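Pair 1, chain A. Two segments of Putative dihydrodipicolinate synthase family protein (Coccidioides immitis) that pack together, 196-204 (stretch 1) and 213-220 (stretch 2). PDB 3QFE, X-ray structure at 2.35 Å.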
# COMPACT_ATOMS: atom_id res chain seq x y z
N PHE A 196 15.78 5.39 -7.24
CA PHE A 196 14.70 5.99 -6.45
C PHE A 196 13.36 5.90 -7.17
O PHE A 196 13.28 6.24 -8.34
CB PHE A 196 15.08 7.44 -6.11
CG PHE A 196 14.20 8.10 -5.08
CD1 PHE A 196 14.54 8.07 -3.74
CD2 PHE A 196 13.05 8.79 -5.46
CE1 PHE A 196 13.75 8.71 -2.78
CE2 PHE A 196 12.25 9.44 -4.51
CZ PHE A 196 12.60 9.39 -3.17
N SER A 197 12.33 5.43 -6.47
CA SER A 197 11.00 5.19 -7.05
C SER A 197 9.98 6.08 -6.37
O SER A 197 9.82 6.03 -5.15
CB SER A 197 10.57 3.72 -6.85
OG SER A 197 11.37 2.82 -7.59
N VAL A 198 9.27 6.89 -7.14
CA VAL A 198 8.18 7.68 -6.59
C VAL A 198 6.85 6.93 -6.73
O VAL A 198 6.52 6.44 -7.82
CB VAL A 198 8.06 9.05 -7.30
CG1 VAL A 198 7.02 9.91 -6.58
CG2 VAL A 198 9.42 9.78 -7.34
N PHE A 199 6.08 6.86 -5.66
CA PHE A 199 4.78 6.22 -5.75
C PHE A 199 3.72 7.22 -5.39
O PHE A 199 3.85 7.93 -4.41
CB PHE A 199 4.67 5.03 -4.81
CG PHE A 199 5.57 3.88 -5.14
CD1 PHE A 199 5.20 2.93 -6.09
CD2 PHE A 199 6.78 3.73 -4.49
CE1 PHE A 199 6.05 1.84 -6.41
CE2 PHE A 199 7.63 2.65 -4.78
CZ PHE A 199 7.26 1.70 -5.75
N GLY A 200 2.67 7.28 -6.20
CA GLY A 200 1.46 8.02 -5.84
C GLY A 200 0.65 7.07 -5.00
O GLY A 200 0.85 5.87 -5.07
N GLY A 201 -0.27 7.60 -4.20
CA GLY A 201 -1.13 6.77 -3.36
C GLY A 201 -2.53 6.71 -3.91
O GLY A 201 -3.38 6.02 -3.38
N GLN A 202 -2.77 7.41 -5.01
CA GLN A 202 -4.11 7.55 -5.56
C GLN A 202 -4.17 6.91 -6.94
O GLN A 202 -3.36 7.24 -7.81
CB GLN A 202 -4.52 9.03 -5.61
N SER A 203 -5.10 5.97 -7.11
CA SER A 203 -5.45 5.38 -8.41
C SER A 203 -5.95 6.47 -9.37
O SER A 203 -5.55 6.51 -10.54
CB SER A 203 -6.49 4.25 -8.24
OG SER A 203 -6.94 3.72 -9.49
N ASP A 204 -6.81 7.36 -8.86
CA ASP A 204 -7.31 8.53 -9.60
C ASP A 204 -6.22 9.57 -9.97
O ASP A 204 -6.50 10.52 -10.72
CB ASP A 204 -8.45 9.21 -8.81
N GLY A 213 6.21 10.04 -15.34
CA GLY A 213 7.28 9.17 -14.83
C GLY A 213 7.30 8.91 -13.32
O GLY A 213 8.36 8.99 -12.69
N SER A 214 6.14 8.61 -12.74
CA SER A 214 6.12 8.02 -11.42
C SER A 214 6.55 6.56 -11.58
O SER A 214 6.62 6.05 -12.70
CB SER A 214 4.72 8.12 -10.77
OG SER A 214 3.83 7.09 -11.20
N ALA A 215 6.87 5.91 -10.47
CA ALA A 215 7.12 4.48 -10.53
C ALA A 215 5.77 3.79 -10.42
O ALA A 215 5.68 2.55 -10.37
CB ALA A 215 8.03 4.06 -9.40
N GLY A 216 4.71 4.60 -10.38
CA GLY A 216 3.37 4.07 -10.26
C GLY A 216 2.76 4.36 -8.92
O GLY A 216 2.92 5.44 -8.37
N CYS A 217 2.08 3.35 -8.39
CA CYS A 217 0.95 3.60 -7.53
C CYS A 217 0.79 2.54 -6.45
O CYS A 217 0.97 1.35 -6.72
CB CYS A 217 -0.30 3.62 -8.42
SG CYS A 217 -1.79 4.00 -7.56
N ILE A 218 0.47 2.97 -5.23
CA ILE A 218 0.10 2.06 -4.14
C ILE A 218 -1.36 2.31 -3.85
O ILE A 218 -1.70 3.28 -3.17
CB ILE A 218 1.01 2.25 -2.86
CG1 ILE A 218 2.47 1.94 -3.19
CG2 ILE A 218 0.54 1.33 -1.68
CD1 ILE A 218 3.49 2.46 -2.18
N ALA A 219 -2.24 1.46 -4.39
CA ALA A 219 -3.68 1.76 -4.46
C ALA A 219 -4.57 0.90 -3.54
O ALA A 219 -4.74 -0.30 -3.79
CB ALA A 219 -4.15 1.61 -5.90
N ALA A 220 -5.13 1.53 -2.51
CA ALA A 220 -6.12 0.89 -1.63
C ALA A 220 -7.15 0.06 -2.39
O ALA A 220 -7.54 -1.01 -1.94
CB ALA A 220 -6.84 1.95 -0.79

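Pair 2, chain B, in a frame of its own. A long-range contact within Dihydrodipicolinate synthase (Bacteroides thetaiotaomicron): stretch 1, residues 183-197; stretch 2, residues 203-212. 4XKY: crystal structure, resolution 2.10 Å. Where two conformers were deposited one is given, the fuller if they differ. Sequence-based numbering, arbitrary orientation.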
# COMPACT_ATOMS: atom_id res chain seq x y z
N ASN B 183 -15.15 -20.36 22.62
CA ASN B 183 -16.36 -20.60 21.86
C ASN B 183 -16.08 -21.67 20.81
O ASN B 183 -16.03 -21.38 19.62
CB ASN B 183 -16.84 -19.31 21.21
CG ASN B 183 -18.27 -19.41 20.70
OD1 ASN B 183 -18.92 -20.46 20.79
ND2 ASN B 183 -18.77 -18.30 20.17
N PRO B 184 -15.90 -22.92 21.26
CA PRO B 184 -15.49 -24.01 20.36
C PRO B 184 -16.46 -24.30 19.20
O PRO B 184 -16.06 -24.85 18.17
CB PRO B 184 -15.40 -25.22 21.31
CG PRO B 184 -16.33 -24.91 22.43
CD PRO B 184 -16.27 -23.42 22.60
N ASP B 185 -17.73 -23.93 19.37
CA ASP B 185 -18.76 -24.12 18.34
C ASP B 185 -18.64 -23.21 17.10
O ASP B 185 -19.30 -23.46 16.10
CB ASP B 185 -20.15 -23.89 18.93
CG ASP B 185 -20.62 -25.04 19.80
OD1 ASP B 185 -19.97 -26.10 19.86
OD2 ASP B 185 -21.69 -24.85 20.43
N PHE B 186 -17.85 -22.15 17.21
CA PHE B 186 -17.69 -21.12 16.17
C PHE B 186 -16.65 -21.59 15.20
O PHE B 186 -15.53 -21.86 15.60
CB PHE B 186 -17.22 -19.82 16.82
CG PHE B 186 -17.09 -18.64 15.87
CD1 PHE B 186 -18.19 -17.85 15.55
CD2 PHE B 186 -15.86 -18.29 15.36
CE1 PHE B 186 -18.06 -16.76 14.71
CE2 PHE B 186 -15.71 -17.18 14.53
CZ PHE B 186 -16.82 -16.42 14.20
N SER B 187 -17.02 -21.68 13.93
CA SER B 187 -16.22 -22.42 12.98
C SER B 187 -15.12 -21.48 12.48
O SER B 187 -15.39 -20.35 12.07
CB SER B 187 -17.12 -22.96 11.86
OG SER B 187 -16.34 -23.56 10.85
N MET B 188 -13.87 -21.93 12.59
CA MET B 188 -12.69 -21.17 12.18
C MET B 188 -12.03 -21.88 10.99
O MET B 188 -11.45 -22.97 11.14
CB MET B 188 -11.67 -21.05 13.33
CG MET B 188 -12.13 -20.22 14.53
SD MET B 188 -12.13 -18.46 14.15
CE MET B 188 -10.36 -18.19 14.08
N LEU B 189 -12.10 -21.23 9.83
CA LEU B 189 -11.65 -21.80 8.56
C LEU B 189 -10.53 -21.00 7.88
O LEU B 189 -10.49 -19.76 7.97
CB LEU B 189 -12.84 -21.91 7.61
CG LEU B 189 -14.08 -22.61 8.17
CD1 LEU B 189 -15.28 -22.39 7.24
CD2 LEU B 189 -13.84 -24.09 8.41
N VAL B 190 -9.61 -21.70 7.23
CA VAL B 190 -8.52 -21.05 6.49
C VAL B 190 -8.65 -21.35 5.00
O VAL B 190 -8.85 -22.49 4.60
CB VAL B 190 -7.13 -21.52 6.95
CG1 VAL B 190 -6.72 -20.81 8.24
CG2 VAL B 190 -7.12 -23.03 7.14
N GLY B 191 -8.53 -20.30 4.19
CA GLY B 191 -8.71 -20.40 2.74
C GLY B 191 -7.52 -21.04 2.06
O GLY B 191 -7.67 -22.06 1.39
N PRO B 192 -6.34 -20.44 2.23
CA PRO B 192 -5.21 -20.87 1.43
C PRO B 192 -4.76 -22.27 1.77
O PRO B 192 -4.48 -22.55 2.93
CB PRO B 192 -4.13 -19.85 1.78
CG PRO B 192 -4.91 -18.64 2.13
CD PRO B 192 -6.06 -19.17 2.91
N GLU B 193 -4.69 -23.13 0.75
CA GLU B 193 -4.47 -24.55 0.99
C GLU B 193 -3.08 -24.88 1.48
O GLU B 193 -2.89 -25.90 2.14
CB GLU B 193 -4.84 -25.41 -0.24
CG GLU B 193 -4.00 -25.18 -1.50
CD GLU B 193 -4.79 -25.39 -2.79
OE1 GLU B 193 -4.28 -26.04 -3.72
OE2 GLU B 193 -5.94 -24.90 -2.88
N GLU B 194 -2.10 -24.01 1.17
CA GLU B 194 -0.72 -24.27 1.55
C GLU B 194 -0.52 -24.29 3.09
O GLU B 194 0.43 -24.87 3.59
CB GLU B 194 0.20 -23.25 0.87
CG GLU B 194 0.18 -23.32 -0.67
CD GLU B 194 -0.86 -22.43 -1.31
OE1 GLU B 194 -1.78 -21.94 -0.59
OE2 GLU B 194 -0.73 -22.20 -2.53
N ILE B 195 -1.44 -23.69 3.84
CA ILE B 195 -1.31 -23.61 5.29
C ILE B 195 -2.48 -24.27 6.04
O ILE B 195 -2.67 -24.03 7.24
CB ILE B 195 -1.21 -22.14 5.75
CG1 ILE B 195 -2.40 -21.32 5.24
CG2 ILE B 195 0.12 -21.57 5.31
CD1 ILE B 195 -2.54 -19.95 5.90
N MET B 196 -3.24 -25.08 5.33
CA MET B 196 -4.36 -25.80 5.93
C MET B 196 -3.85 -26.79 6.95
O MET B 196 -4.39 -26.87 8.06
CB MET B 196 -5.16 -26.55 4.86
CG MET B 196 -6.39 -27.30 5.36
SD MET B 196 -6.06 -29.06 5.69
CE MET B 196 -5.80 -29.73 4.05
N ALA B 197 -2.84 -27.57 6.57
CA ALA B 197 -2.33 -28.61 7.45
C ALA B 197 -1.79 -28.00 8.74
O ALA B 197 -2.08 -28.49 9.83
CB ALA B 197 -1.24 -29.42 6.76
N GLY B 203 -5.64 -26.75 15.58
CA GLY B 203 -7.06 -26.63 15.95
C GLY B 203 -7.99 -25.87 15.02
O GLY B 203 -9.16 -25.72 15.36
N ALA B 204 -7.54 -25.39 13.87
CA ALA B 204 -8.49 -24.77 12.94
C ALA B 204 -9.52 -25.83 12.58
O ALA B 204 -9.18 -27.01 12.57
CB ALA B 204 -7.78 -24.26 11.70
N HIS B 205 -10.75 -25.44 12.27
CA HIS B 205 -11.80 -26.44 11.95
C HIS B 205 -11.80 -27.00 10.53
O HIS B 205 -12.27 -28.13 10.31
CB HIS B 205 -13.18 -25.87 12.23
CG HIS B 205 -13.41 -25.60 13.68
ND1 HIS B 205 -13.14 -24.38 14.26
CD2 HIS B 205 -13.83 -26.41 14.68
CE1 HIS B 205 -13.41 -24.44 15.55
NE2 HIS B 205 -13.84 -25.65 15.82
N GLY B 206 -11.34 -26.19 9.57
CA GLY B 206 -11.35 -26.59 8.18
C GLY B 206 -10.60 -25.70 7.21
O GLY B 206 -9.99 -24.70 7.59
N GLY B 207 -10.67 -26.10 5.95
CA GLY B 207 -9.90 -25.47 4.87
C GLY B 207 -10.86 -25.24 3.72
O GLY B 207 -11.52 -26.16 3.27
N VAL B 208 -10.95 -24.00 3.25
CA VAL B 208 -11.78 -23.69 2.11
C VAL B 208 -10.80 -23.68 0.94
O VAL B 208 -10.36 -22.63 0.48
CB VAL B 208 -12.51 -22.35 2.28
CG1 VAL B 208 -13.38 -22.03 1.07
CG2 VAL B 208 -13.37 -22.36 3.54
N ASN B 209 -10.43 -24.88 0.49
CA ASN B 209 -9.29 -25.05 -0.40
C ASN B 209 -9.65 -25.31 -1.87
O ASN B 209 -10.23 -26.35 -2.21
CB ASN B 209 -8.42 -26.19 0.06
CG ASN B 209 -8.02 -26.10 1.53
OD1 ASN B 209 -7.87 -27.14 2.17
ND2 ASN B 209 -7.77 -24.91 2.03
N GLY B 210 -9.25 -24.39 -2.73
CA GLY B 210 -9.56 -24.45 -4.15
C GLY B 210 -9.06 -25.67 -4.88
O GLY B 210 -9.70 -26.13 -5.85
N GLY B 211 -7.90 -26.18 -4.47
CA GLY B 211 -7.32 -27.36 -5.08
C GLY B 211 -8.22 -28.57 -4.90
O GLY B 211 -8.09 -29.57 -5.62
N ALA B 212 -9.14 -28.50 -3.94
CA ALA B 212 -10.05 -29.62 -3.72
C ALA B 212 -11.05 -29.77 -4.87
O ALA B 212 -11.66 -30.82 -5.03
CB ALA B 212 -10.77 -29.51 -2.37

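The sharpest difference between the two pairs lies at the start of the second stretch, where pair 1 has A:Ala215 and pair 2 has B:His205. A:Ala215 points toward the first stretch with a methyl group alone, its CB 3.6 Å from A:Ser197 CB and lying over one face of the A:Phe199 ring. B:His205 points the same way but carries an imidazole that reaches along the first stretch: its ND1 accepts a hydrogen bond from B:Met188 N (3.1 Å), and its NE2 donates a weak one to B:Pro184 O (3.3 Å). The histidine thus adds side-chain bonding to a junction that in pair 1 rests on backbone bonds and apolar packing.

The backbone beneath is shared. Fourteen central residues superpose with an RMSD of 0.6 Å, and three main-chain hydrogen bonds recur at matched positions. A:Ala215 N donates to A:Val198 O (2.7 Å), as B:His205 N does to B:Met188 O (2.8 Å); A:Gly200 N donates to A:Gly216 O (2.9 Å), as B:Val190 N does to B:Gly206 O (3.0 Å); and A:Ile218 N donates to A:Gly200 O (2.9 Å), as B:Val208 N does to B:Val190 O (2.9 Å). Flanking one residue on the first stretch in this way, the last two bonds tie it to the second stretch through both its N and its O.

Side chains fill the shared frame differently. A:Phe199 and B:Leu189 coincide, and each packs against the matched branched residue: A:Phe199 CB lies 3.9 Å from A:Ile218 CD1, and B:Leu189 CB 4.1 Å from B:Val208 CG2. The glycines two residues before A:Ile218 and B:Val208 on the second stretch, A:Gly216 and B:Gly206, match less closely (1.5 Å between CA atoms). A CB on B:Gly206 would clash with B:Leu189 CD2, whereas A:Gly216 has backbone angles that themselves call for glycine.

One position further, the bulk changes sides. Pair 1 sets A:Gly200 against A:Cys217, whose SG lies 3.6 Å from A:Gln202 O; pair 2 sets B:Val190 against B:Gly207, where a CB would clash with B:Met196 CG and B:Asn209 OD1.

At the far end, A:Ser203 and A:Ala219 meet only through their CB atoms, 4.2 Å apart. In their counterparts, B:Glu193 CB and B:Asn209 CB also approach each other (3.7 Å), but the polar ends grip the opposing backbone: B:Asn209 ND2 donates to B:Gly191 O (2.9 Å), and B:Glu193 OE2 accepts from B:Gly211 N (2.8 Å). B:Asn209 OD1, by contrast, is buried without a partner.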